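Local atomic coordinates of glutathione S-transferase omega-like 2 (Saccharomyces cerevisiae, PDB entry 5LKB), a protein that acts as a glutathione-dependent thiol transferase, dehydroascorbate reductase and dimethylarsinic acid reductase, and reacts with glutathionyl-(hydro)quinones. Residues T337-I342 and P365-L370. Sequence-based numbering, arbitrary orientation.
Sequences TDFDHI and PDIRPL
F339, in the first turn of helix 339-349, leans its side chain against D366 and I367 of the C-terminal tail. Followed outward, its CB lies 3.3 Å from D366 OD2. At CG the ring begins to slide beneath the D366 methylene, whose CB stands almost centrally over one face, 3.5 Å from the ring centroid, a CH-pi contact; this CB is the nearest partner of CG, CD1 and CD2 and also reaches CE1. Farther out the carboxylate is left behind, and F339 CE2 and CZ each lie 3.8 Å from I367 CG2. D366 bends back along the ring toward F339 CB because its CG is anti to its own carbonyl carbon (chi1 -64°); the ring and carboxylate planes stand 34° apart. T337 CG2 covers the opposite face, offset toward the rim, so a flat aromatic suits this slot between methylene and methyl. The helix is part of the all-helical C-terminal domain of a glutathione transferase, and here its start is joined to the tail that follows it, at the protein surface away from the glutathione site. D338 is the N-cap of helix 339-349: its OD1 accepts from H341 N at 2.9 Å, an almost straight bond arriving from above the carboxylate plane. With an alanine at F339, the D366 methylene and I367 methyl would probably lose their aromatic partner, and a gap would be likely to open beside P299 of helix 285-304. Beta-branched I367 can spare CG2 for the ring while its side chain also packs on R324 and Y327 of helix 317-329.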
loop_
_atom_site.group_PDB
_atom_site.type_symbol
_atom_site.label_atom_id
_atom_site.label_comp_id
_atom_site.label_asym_id
_atom_site.label_seq_id
_atom_site.Cartn_x
_atom_site.Cartn_y
_atom_site.Cartn_z
ATOM N N THR A 337 17.750 -2.777 13.464
ATOM C CA THR A 337 16.627 -2.504 12.554
ATOM C C THR A 337 16.867 -1.139 11.937
ATOM O O THR A 337 16.843 -0.124 12.650
ATOM C CB THR A 337 15.311 -2.573 13.294
ATOM O OG1 THR A 337 15.163 -3.869 13.883
ATOM C CG2 THR A 337 14.109 -2.339 12.339
ATOM N N ASP A 338 17.116 -1.102 10.626
ATOM C CA ASP A 338 17.433 0.121 9.894
ATOM C C ASP A 338 16.332 0.287 8.841
ATOM O O ASP A 338 16.354 -0.344 7.780
ATOM C CB ASP A 338 18.848 0.088 9.300
ATOM C CG ASP A 338 19.236 1.419 8.682
ATOM O OD1 ASP A 338 18.423 2.059 7.930
ATOM O OD2 ASP A 338 20.389 1.838 8.944
ATOM N N PHE A 339 15.366 1.159 9.149
ATOM C CA PHE A 339 14.256 1.351 8.238
ATOM C C PHE A 339 14.638 2.081 6.953
ATOM O O PHE A 339 13.932 1.913 5.952
ATOM C CB PHE A 339 13.118 2.098 8.940
ATOM C CG PHE A 339 12.434 1.283 10.044
ATOM C CD1 PHE A 339 11.709 0.132 9.719
ATOM C CD2 PHE A 339 12.546 1.635 11.375
ATOM C CE1 PHE A 339 11.095 -0.607 10.693
ATOM C CE2 PHE A 339 11.927 0.891 12.374
ATOM C CZ PHE A 339 11.208 -0.224 12.064
ATOM N N ASP A 340 15.705 2.883 6.914
ATOM C CA ASP A 340 16.122 3.459 5.656
ATOM C C ASP A 340 16.642 2.385 4.729
ATOM O O ASP A 340 16.246 2.346 3.569
ATOM C CB ASP A 340 17.154 4.560 5.846
ATOM C CG ASP A 340 16.601 5.773 6.600
ATOM O OD1 ASP A 340 15.438 6.117 6.451
ATOM O OD2 ASP A 340 17.327 6.372 7.391
ATOM N N HIS A 341 17.496 1.515 5.228
ATOM C CA HIS A 341 17.985 0.432 4.382
ATOM C C HIS A 341 16.840 -0.465 3.922
ATOM O O HIS A 341 16.804 -0.882 2.760
ATOM C CB HIS A 341 19.022 -0.423 5.120
ATOM C CG HIS A 341 20.403 0.161 5.116
ATOM N ND1 HIS A 341 21.503 -0.516 4.618
ATOM C CD2 HIS A 341 20.844 1.373 5.519
ATOM C CE1 HIS A 341 22.553 0.276 4.689
ATOM N NE2 HIS A 341 22.191 1.417 5.247
ATOM N N ILE A 342 15.924 -0.797 4.834
ATOM C CA ILE A 342 14.777 -1.633 4.504
ATOM C C ILE A 342 13.964 -1.018 3.358
ATOM O O ILE A 342 13.715 -1.644 2.332
ATOM C CB ILE A 342 13.920 -1.881 5.745
ATOM C CG1 ILE A 342 14.642 -2.830 6.722
ATOM C CG2 ILE A 342 12.544 -2.402 5.415
ATOM C CD1 ILE A 342 14.060 -2.852 8.095
ATOM N N PRO A 365 4.277 6.197 11.573
ATOM C CA PRO A 365 5.722 6.044 11.570
ATOM C C PRO A 365 6.134 4.630 11.136
ATOM O O PRO A 365 5.266 3.796 10.883
ATOM C CB PRO A 365 6.093 6.239 13.055
ATOM C CG PRO A 365 4.960 5.603 13.743
ATOM C CD PRO A 365 3.690 6.003 12.907
ATOM N N ASP A 366 7.433 4.380 10.994
ATOM C CA ASP A 366 7.848 3.029 10.590
ATOM C C ASP A 366 7.354 1.968 11.579
ATOM O O ASP A 366 6.944 0.860 11.188
ATOM C CB ASP A 366 9.387 2.961 10.443
ATOM C CG ASP A 366 9.914 3.839 9.340
ATOM O OD1 ASP A 366 9.299 3.974 8.276
ATOM O OD2 ASP A 366 10.921 4.500 9.564
ATOM N N ILE A 367 7.487 2.238 12.879
ATOM C CA ILE A 367 6.922 1.382 13.920
ATOM C C ILE A 367 6.326 2.283 15.005
ATOM O O ILE A 367 6.989 3.201 15.480
ATOM C CB ILE A 367 8.012 0.450 14.508
ATOM C CG1 ILE A 367 7.438 -0.501 15.559
ATOM C CG2 ILE A 367 9.254 1.194 15.015
ATOM C CD1 ILE A 367 6.462 -1.434 15.080
ATOM N N ARG A 368 5.101 2.007 15.398
ATOM C CA ARG A 368 4.456 2.853 16.394
ATOM C C ARG A 368 5.056 2.613 17.778
ATOM O O ARG A 368 5.549 1.509 18.073
ATOM C CB ARG A 368 2.966 2.593 16.433
ATOM C CG ARG A 368 2.159 3.046 15.187
ATOM C CD ARG A 368 0.659 2.890 15.455
ATOM N NE ARG A 368 -0.164 3.253 14.304
ATOM C CZ ARG A 368 -1.425 2.833 14.105
ATOM N NH1 ARG A 368 -1.994 2.007 14.985
ATOM N NH2 ARG A 368 -2.122 3.207 13.010
ATOM N N PRO A 369 5.055 3.638 18.614
ATOM C CA PRO A 369 5.462 3.476 20.007
ATOM C C PRO A 369 4.537 2.503 20.706
ATOM O O PRO A 369 3.389 2.311 20.327
ATOM C CB PRO A 369 5.290 4.891 20.591
ATOM C CG PRO A 369 4.289 5.508 19.776
ATOM C CD PRO A 369 4.541 4.988 18.347
ATOM N N LEU A 370 5.049 1.908 21.794
ATOM C CA LEU A 370 4.222 0.988 22.565
ATOM C C LEU A 370 3.515 1.800 23.644
ATOM O O LEU A 370 3.974 1.921 24.788
ATOM C CB LEU A 370 5.079 -0.149 23.148
ATOM C CG LEU A 370 4.328 -1.312 23.794
ATOM C CD1 LEU A 370 3.004 -1.674 23.103
ATOM C CD2 LEU A 370 5.259 -2.512 23.903
#